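Sulfatase (PDB 6USS) probably hydrolyses aryl sulfate esters as a calcium-dependent sulfatase of the gut microbiome. Local coordinates at residues A[81-95]-A[374-386]. The protein carries 1 engineered substitution. Sequence-based numbering, arbitrary orientation.
Engineered in segment 81-95: Cys-88 (natural residue Ser). With CA (calcium ion), chain C.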
ATOM      1  N   GLN A  81      26.640   4.890  22.081  1.00 17.44           N
ATOM      2  CA  GLN A  81      27.481   4.098  21.181  1.00 20.32           C
ATOM      3  C   GLN A  81      26.612   3.309  20.191  1.00 18.21           C
ATOM      4  O   GLN A  81      26.715   2.094  20.058  1.00 19.36           O
ATOM      5  CB  GLN A  81      28.409   3.189  21.989  1.00 18.09           C
ATOM      6  CG  GLN A  81      29.802   3.076  21.404  1.00 23.16           C
ATOM      7  CD  GLN A  81      30.812   2.337  22.308  1.00 26.86           C
ATOM      8  OE1 GLN A  81      32.026   2.445  22.113  1.00 24.54           O
ATOM      9  NE2 GLN A  81      30.312   1.596  23.290  1.00 19.87           N
ATOM     10  N   ALA A  82      25.751   4.017  19.456  1.00 15.13           N
ATOM     11  CA  ALA A  82      24.889   3.408  18.444  1.00 16.99           C
ATOM     12  C   ALA A  82      25.485   3.587  17.051  1.00 16.17           C
ATOM     13  O   ALA A  82      25.883   4.692  16.684  1.00 20.14           O
ATOM     14  CB  ALA A  82      23.481   4.018  18.491  1.00 16.75           C
ATOM     15  N   TYR A  83      25.512   2.507  16.260  1.00 17.89           N
ATOM     16  CA  TYR A  83      26.149   2.505  14.946  1.00 17.11           C
ATOM     17  C   TYR A  83      25.170   2.249  13.797  1.00 17.27           C
ATOM     18  O   TYR A  83      24.234   1.452  13.907  1.00 15.86           O
ATOM     19  CB  TYR A  83      27.277   1.461  14.884  1.00 15.13           C
ATOM     20  CG  TYR A  83      28.422   1.828  15.782  1.00 19.76           C
ATOM     21  CD1 TYR A  83      29.257   2.894  15.468  1.00 20.34           C
ATOM     22  CD2 TYR A  83      28.644   1.145  16.971  1.00 20.48           C
ATOM     23  CE1 TYR A  83      30.306   3.262  16.312  1.00 21.00           C
ATOM     24  CE2 TYR A  83      29.689   1.500  17.816  1.00 23.85           C
ATOM     25  CZ  TYR A  83      30.511   2.561  17.484  1.00 21.12           C
ATOM     26  OH  TYR A  83      31.535   2.904  18.331  1.00 22.76           O
ATOM     27  N   ALA A  84      25.417   2.935  12.685  1.00 17.96           N
ATOM     28  CA  ALA A  84      24.826   2.679  11.377  1.00 19.68           C
ATOM     29  C   ALA A  84      25.962   2.372  10.398  1.00 16.84           C
ATOM     30  O   ALA A  84      27.110   2.193  10.804  1.00 18.15           O
ATOM     31  CB  ALA A  84      23.989   3.874  10.923  1.00 15.55           C
ATOM     32  N   SER A  85      25.643   2.302   9.107  1.00 15.87           N
ATOM     33  CA  SER A  85      26.697   2.370   8.100  1.00 19.86           C
ATOM     34  C   SER A  85      26.979   3.828   7.748  1.00 16.67           C
ATOM     35  O   SER A  85      26.294   4.745   8.203  1.00 14.77           O
ATOM     36  CB  SER A  85      26.352   1.552   6.846  1.00 15.84           C
ATOM     37  OG  SER A  85      26.212   0.168   7.147  1.00 15.19           O
ATOM     38  N   SER A  86      28.016   4.047   6.943  1.00 18.28           N
ATOM     39  CA  SER A  86      28.467   5.412   6.694  1.00 17.74           C
ATOM     40  C   SER A  86      27.726   6.085   5.549  1.00 16.37           C
ATOM     41  O   SER A  86      28.003   7.253   5.263  1.00 18.11           O
ATOM     42  CB  SER A  86      29.976   5.442   6.435  1.00 14.58           C
ATOM     43  OG  SER A  86      30.329   4.720   5.281  1.00 20.18           O
ATOM     44  N   ILE A  87      26.769   5.395   4.923  1.00 14.23           N
ATOM     45  CA  ILE A  87      26.073   5.869   3.730  1.00 16.89           C
ATOM     46  C   ILE A  87      24.609   5.459   3.834  1.00 17.88           C
ATOM     47  O   ILE A  87      24.289   4.392   4.368  1.00 14.40           O
ATOM     48  CB  ILE A  87      26.741   5.297   2.452  1.00 17.66           C
ATOM     49  CG1 ILE A  87      28.068   6.003   2.201  1.00 19.54           C
ATOM     50  CG2 ILE A  87      25.839   5.395   1.236  1.00 18.04           C
ATOM     51  CD1 ILE A  87      27.930   7.483   1.955  1.00 22.85           C
ATOM     52  N   CYS A  88      23.719   6.312   3.295  1.00 20.39           N
ATOM     53  CA  CYS A  88      22.269   6.149   3.479  1.00 19.08           C
ATOM     54  C   CYS A  88      21.777   4.751   3.103  1.00 19.63           C
ATOM     55  O   CYS A  88      20.992   4.138   3.834  1.00 24.33           O
ATOM     56  CB  CYS A  88      21.499   7.174   2.647  1.00 18.59           C
ATOM     57  SG  CYS A  88      22.055   8.891   2.778  1.00 44.74           S
ATOM     58  N   SER A  89      22.205   4.233   1.952  1.00 19.99           N
ATOM     59  CA  SER A  89      21.551   3.039   1.419  1.00 24.99           C
ATOM     60  C   SER A  89      21.835   1.795   2.257  1.00 22.74           C
ATOM     61  O   SER A  89      20.873   1.090   2.608  1.00 19.64           O
ATOM     62  CB  SER A  89      21.931   2.854  -0.053  1.00 24.62           C
ATOM     63  OG  SER A  89      21.205   3.746  -0.877  1.00 24.80           O
ATOM     64  N   PRO A  90      23.088   1.451   2.605  1.00 19.14           N
ATOM     65  CA  PRO A  90      23.271   0.266   3.461  1.00 18.61           C
ATOM     66  C   PRO A  90      22.574   0.384   4.798  1.00 19.09           C
ATOM     67  O   PRO A  90      22.046  -0.618   5.297  1.00 18.82           O
ATOM     68  CB  PRO A  90      24.795   0.164   3.615  1.00 13.37           C
ATOM     69  CG  PRO A  90      25.306   1.511   3.290  1.00 21.06           C
ATOM     70  CD  PRO A  90      24.390   2.006   2.194  1.00 18.75           C
ATOM     71  N   THR A  91      22.541   1.579   5.389  1.00 16.59           N
ATOM     72  CA  THR A  91      21.890   1.729   6.687  1.00 17.98           C
ATOM     73  C   THR A  91      20.387   1.501   6.581  1.00 21.48           C
ATOM     74  O   THR A  91      19.809   0.721   7.351  1.00 18.30           O
ATOM     75  CB  THR A  91      22.185   3.106   7.269  1.00 17.24           C
ATOM     76  OG1 THR A  91      23.583   3.192   7.575  1.00 17.62           O
ATOM     77  CG2 THR A  91      21.374   3.339   8.538  1.00 12.03           C
ATOM     78  N   ARG A  92      19.738   2.150   5.611  1.00 19.69           N
ATOM     79  CA  ARG A  92      18.285   2.072   5.543  1.00 22.60           C
ATOM     80  C   ARG A  92      17.819   0.670   5.157  1.00 21.80           C
ATOM     81  O   ARG A  92      16.840   0.164   5.723  1.00 15.10           O
ATOM     82  CB  ARG A  92      17.751   3.147   4.591  1.00 19.94           C
ATOM     83  CG  ARG A  92      17.650   4.537   5.263  1.00 16.88           C
ATOM     84  CD  ARG A  92      17.820   5.700   4.299  1.00 16.09           C
ATOM     85  NE  ARG A  92      18.280   6.912   4.973  1.00 21.00           N
ATOM     86  CZ  ARG A  92      17.498   7.732   5.673  1.00 22.22           C
ATOM     87  NH1 ARG A  92      16.200   7.467   5.795  1.00 20.98           N
ATOM     88  NH2 ARG A  92      18.016   8.821   6.249  1.00 19.01           N
ATOM     89  N   CYS A  93      18.529   0.011   4.224  1.00 20.75           N
ATOM     90  CA  CYS A  93      18.184  -1.359   3.842  1.00 14.60           C
ATOM     91  C   CYS A  93      18.413  -2.353   4.984  1.00 20.40           C
ATOM     92  O   CYS A  93      17.657  -3.320   5.126  1.00 16.34           O
ATOM     93  CB  CYS A  93      18.992  -1.766   2.617  1.00 14.13           C
ATOM     94  SG  CYS A  93      18.497  -0.913   1.128  1.00 17.28           S
ATOM     95  N   SER A  94      19.438  -2.130   5.804  1.00 16.31           N
ATOM     96  CA  SER A  94      19.632  -2.965   6.979  1.00 16.49           C
ATOM     97  C   SER A  94      18.490  -2.795   7.976  1.00 21.66           C
ATOM     98  O   SER A  94      18.041  -3.774   8.587  1.00 17.72           O
ATOM     99  CB  SER A  94      20.975  -2.638   7.629  1.00 18.64           C
ATOM    100  OG  SER A  94      22.057  -3.111   6.825  1.00 16.88           O
ATOM    101  N   LEU A  95      18.025  -1.553   8.168  1.00 17.39           N
ATOM    102  CA  LEU A  95      16.899  -1.290   9.054  1.00 12.71           C
ATOM    103  C   LEU A  95      15.662  -2.053   8.607  1.00 22.11           C
ATOM    104  O   LEU A  95      15.007  -2.738   9.406  1.00 17.89           O
ATOM    105  CB  LEU A  95      16.592   0.205   9.078  1.00 16.85           C
ATOM    106  CG  LEU A  95      15.188   0.543   9.593  1.00 14.07           C
ATOM    107  CD1 LEU A  95      15.126   0.426  11.105  1.00 10.54           C
ATOM    108  CD2 LEU A  95      14.762   1.917   9.131  1.00 12.29           C
ATOM    109  N   CYS A 374      23.048   4.605  27.979  1.00 24.97           N
ATOM    110  CA  CYS A 374      23.489   3.234  27.792  1.00 21.27           C
ATOM    111  C   CYS A 374      24.704   3.228  26.885  1.00 23.75           C
ATOM    112  O   CYS A 374      24.630   3.632  25.716  1.00 19.64           O
ATOM    113  CB  CYS A 374      22.394   2.347  27.198  1.00 17.60           C
ATOM    114  SG  CYS A 374      22.979   0.625  27.058  1.00 23.32           S
ATOM    115  N   ASP A 375      25.802   2.730  27.431  1.00 28.78           N
ATOM    116  CA  ASP A 375      27.119   2.677  26.812  1.00 23.11           C
ATOM    117  C   ASP A 375      27.279   1.499  25.858  1.00 23.87           C
ATOM    118  O   ASP A 375      28.189   1.516  25.019  1.00 20.86           O
ATOM    119  CB  ASP A 375      28.166   2.568  27.934  1.00 27.58           C
ATOM    120  CG  ASP A 375      29.493   3.182  27.584  1.00 40.63           C
ATOM    121  OD1 ASP A 375      29.625   3.819  26.503  1.00 45.37           O
ATOM    122  OD2 ASP A 375      30.418   3.025  28.422  1.00 46.91           O
ATOM    123  N   LYS A 376      26.440   0.469  25.988  1.00 18.22           N
ATOM    124  CA  LYS A 376      26.622  -0.757  25.216  1.00 23.34           C
ATOM    125  C   LYS A 376      26.349  -0.506  23.738  1.00 19.54           C
ATOM    126  O   LYS A 376      25.428   0.228  23.375  1.00 18.94           O
ATOM    127  CB  LYS A 376      25.707  -1.866  25.741  1.00 24.79           C
ATOM    128  CG  LYS A 376      25.816  -2.093  27.258  1.00 25.91           C
ATOM    129  CD  LYS A 376      27.270  -2.260  27.651  1.00 27.80           C
ATOM    130  CE  LYS A 376      27.440  -2.746  29.077  1.00 27.91           C
ATOM    131  NZ  LYS A 376      28.806  -3.360  29.173  1.00 44.81           N
ATOM    132  N   TYR A 377      27.148  -1.116  22.874  1.00 16.85           N
ATOM    133  CA  TYR A 377      27.010  -0.785  21.467  1.00 18.08           C
ATOM    134  C   TYR A 377      25.946  -1.642  20.791  1.00 21.13           C
ATOM    135  O   TYR A 377      25.672  -2.774  21.196  1.00 19.37           O
ATOM    136  CB  TYR A 377      28.346  -0.889  20.720  1.00 19.10           C
ATOM    137  CG  TYR A 377      29.143  -2.189  20.779  1.00 23.49           C
ATOM    138  CD1 TYR A 377      28.616  -3.394  20.321  1.00 24.06           C
ATOM    139  CD2 TYR A 377      30.474  -2.185  21.210  1.00 24.36           C
ATOM    140  CE1 TYR A 377      29.378  -4.573  20.335  1.00 23.31           C
ATOM    141  CE2 TYR A 377      31.236  -3.354  21.239  1.00 20.78           C
ATOM    142  CZ  TYR A 377      30.683  -4.544  20.797  1.00 22.61           C
ATOM    143  OH  TYR A 377      31.439  -5.704  20.810  1.00 23.70           O
ATOM    144  N   LEU A 378      25.323  -1.057  19.767  1.00 20.92           N
ATOM    145  CA  LEU A 378      24.352  -1.742  18.931  1.00 19.63           C
ATOM    146  C   LEU A 378      24.485  -1.205  17.512  1.00 20.29           C
ATOM    147  O   LEU A 378      25.089  -0.153  17.282  1.00 17.71           O
ATOM    148  CB  LEU A 378      22.931  -1.555  19.469  1.00 16.09           C
ATOM    149  CG  LEU A 378      22.464  -0.103  19.610  1.00 17.88           C
ATOM    150  CD1 LEU A 378      21.917   0.486  18.293  1.00 15.66           C
ATOM    151  CD2 LEU A 378      21.416  -0.014  20.705  1.00 15.85           C
ATOM    152  N   ILE A 379      23.887  -1.923  16.559  1.00 16.94           N
ATOM    153  CA  ILE A 379      23.995  -1.564  15.154  1.00 17.63           C
ATOM    154  C   ILE A 379      22.612  -1.585  14.499  1.00 15.97           C
ATOM    155  O   ILE A 379      21.713  -2.305  14.926  1.00 16.87           O
ATOM    156  CB  ILE A 379      24.975  -2.502  14.425  1.00 17.93           C
ATOM    157  CG1 ILE A 379      25.192  -2.056  12.980  1.00 12.89           C
ATOM    158  CG2 ILE A 379      24.509  -3.965  14.548  1.00 17.17           C
ATOM    159  CD1 ILE A 379      26.641  -2.115  12.559  1.00 17.62           C
ATOM    160  N   ILE A 380      22.471  -0.796  13.423  1.00 13.68           N
ATOM    161  CA  ILE A 380      21.176  -0.459  12.825  1.00 12.34           C
ATOM    162  C   ILE A 380      20.325  -1.697  12.509  1.00 15.05           C
ATOM    163  O   ILE A 380      19.114  -1.695  12.748  1.00 15.62           O
ATOM    164  CB  ILE A 380      21.394   0.430  11.579  1.00 14.72           C
ATOM    165  CG1 ILE A 380      20.068   0.793  10.902  1.00 15.19           C
ATOM    166  CG2 ILE A 380      22.332  -0.233  10.575  1.00 15.34           C
ATOM    167  CD1 ILE A 380      19.194   1.681  11.717  1.00 12.43           C
ATOM    168  N   GLU A 381      20.920  -2.778  11.988  1.00 15.22           N
ATOM    169  CA  GLU A 381      20.099  -3.966  11.712  1.00 16.96           C
ATOM    170  C   GLU A 381      19.405  -4.505  12.956  1.00 17.03           C
ATOM    171  O   GLU A 381      18.430  -5.253  12.821  1.00 16.22           O
ATOM    172  CB  GLU A 381      20.916  -5.103  11.079  1.00 15.48           C
ATOM    173  CG  GLU A 381      22.078  -5.592  11.911  1.00 13.60           C
ATOM    174  CD  GLU A 381      23.416  -5.124  11.336  1.00 20.16           C
ATOM    175  OE1 GLU A 381      24.393  -5.915  11.385  1.00 19.32           O
ATOM    176  OE2 GLU A 381      23.485  -3.967  10.833  1.00 16.37           O
ATOM    177  N   ASP A 382      19.886  -4.151  14.157  1.00 13.61           N
ATOM    178  CA  ASP A 382      19.220  -4.554  15.396  1.00 15.62           C
ATOM    179  C   ASP A 382      17.841  -3.911  15.562  1.00 18.49           C
ATOM    180  O   ASP A 382      16.983  -4.463  16.272  1.00 17.31           O
ATOM    181  CB  ASP A 382      20.076  -4.191  16.612  1.00 16.29           C
ATOM    182  CG  ASP A 382      21.477  -4.773  16.551  1.00 18.01           C
ATOM    183  OD1 ASP A 382      21.703  -5.742  15.790  1.00 16.92           O
ATOM    184  OD2 ASP A 382      22.360  -4.242  17.269  1.00 17.66           O
ATOM    185  N   PHE A 383      17.623  -2.737  14.952  1.00 16.39           N
ATOM    186  CA  PHE A 383      16.321  -2.069  15.016  1.00 18.11           C
ATOM    187  C   PHE A 383      15.185  -2.981  14.553  1.00 16.62           C
ATOM    188  O   PHE A 383      14.058  -2.883  15.063  1.00 14.17           O
ATOM    189  CB  PHE A 383      16.334  -0.789  14.164  1.00 13.84           C
ATOM    190  CG  PHE A 383      16.995   0.397  14.824  1.00 11.01           C
ATOM    191  CD1 PHE A 383      18.291   0.319  15.306  1.00 13.60           C
ATOM    192  CD2 PHE A 383      16.327   1.609  14.917  1.00 14.63           C
ATOM    193  CE1 PHE A 383      18.913   1.435  15.902  1.00 15.71           C
ATOM    194  CE2 PHE A 383      16.933   2.728  15.510  1.00 15.14           C
ATOM    195  CZ  PHE A 383      18.229   2.638  16.006  1.00 13.52           C
ATOM    196  N   TYR A 384      15.478  -3.888  13.597  1.00 12.69           N
ATOM    197  CA  TYR A 384      14.437  -4.749  13.031  1.00 17.04           C
ATOM    198  C   TYR A 384      13.875  -5.726  14.064  1.00 18.69           C
ATOM    199  O   TYR A 384      12.667  -5.654  14.363  1.00 14.28           O
ATOM    200  CB  TYR A 384      14.992  -5.444  11.788  1.00 16.07           C
ATOM    201  CG  TYR A 384      14.107  -6.371  10.998  1.00 14.63           C
ATOM    202  CD1 TYR A 384      13.662  -7.575  11.529  1.00 17.05           C
ATOM    203  CD2 TYR A 384      13.791  -6.075   9.675  1.00 16.58           C
ATOM    204  CE1 TYR A 384      12.889  -8.441  10.774  1.00 16.70           C
ATOM    205  CE2 TYR A 384      13.042  -6.928   8.908  1.00 15.37           C
ATOM    206  CZ  TYR A 384      12.589  -8.111   9.457  1.00 18.45           C
ATOM    207  OH  TYR A 384      11.830  -8.957   8.685  1.00 17.46           O
ATOM    208  N   PRO A 385      14.669  -6.632  14.663  1.00 20.10           N
ATOM    209  CA  PRO A 385      14.109  -7.462  15.747  1.00 19.05           C
ATOM    210  C   PRO A 385      13.589  -6.644  16.909  1.00 16.02           C
ATOM    211  O   PRO A 385      12.629  -7.071  17.547  1.00 16.30           O
ATOM    212  CB  PRO A 385      15.294  -8.336  16.199  1.00 20.35           C
ATOM    213  CG  PRO A 385      16.374  -8.121  15.207  1.00 18.50           C
ATOM    214  CD  PRO A 385      16.133  -6.793  14.575  1.00 15.47           C
ATOM    215  N   SER A 386      14.198  -5.489  17.216  1.00 17.57           N
ATOM    216  CA  SER A 386      13.788  -4.736  18.406  1.00 20.05           C
ATOM    217  C   SER A 386      12.405  -4.134  18.228  1.00 19.60           C
ATOM    218  O   SER A 386      11.583  -4.148  19.151  1.00 20.99           O
ATOM    219  CB  SER A 386      14.792  -3.634  18.735  1.00 14.30           C
ATOM    220  OG  SER A 386      16.103  -4.152  18.841  1.00 18.15           O
TER
HETATM  221 CA    CA C 601      22.152   9.516   4.815  1.00 22.43          CA
HETATM  222  O   HOH W   1      24.969   2.696  23.108  1.00 17.82           O
HETATM  223  O   HOH W   2      24.804  -3.345   8.654  1.00 15.65           O
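Ile-380 is the bump in this contact, and the hollow it fills lies between Ala-84 and one side of helix 88-97. Its CG1 stands anti to the backbone N (chi1 179°), which carries that branch to Thr-91, 3.7 Å from CG2 of Thr-91 and crossing that side chain at about a right angle, while CD1 reaches CB of Leu-95. The other branch, CG2, rests between CA of Ala-84 and CB of Ser-94. Leu-95 projects in turn: its CD1 packs 3.5 Å from CB of Phe-383. Beyond the hollow, residues 82-83 and 378-379 pair as short parallel strands of the large mixed sheet of the alkaline phosphatase-like sulfatase fold, 378-379 lying outside 77-83. There N of Tyr-83 bonds to O of Leu-378 at 2.9 Å, and the methyl of Ala-82 meets Leu-378 CD1 on one face. The Tyr-83 ring, on the other face, meets CB of Tyr-377 at its edge, and its hydroxyl bonds to Glu-353. Gln-81 closes this end by extending NE2 to O of Asp-375 (2.7 Å), almost in line with that carbonyl. At the far end, the first turn of helix 88-97 carries the engineered Cys-88, whose SG binds calcium beside Asp-42, Asp-43, Asp-322 and Asn-323.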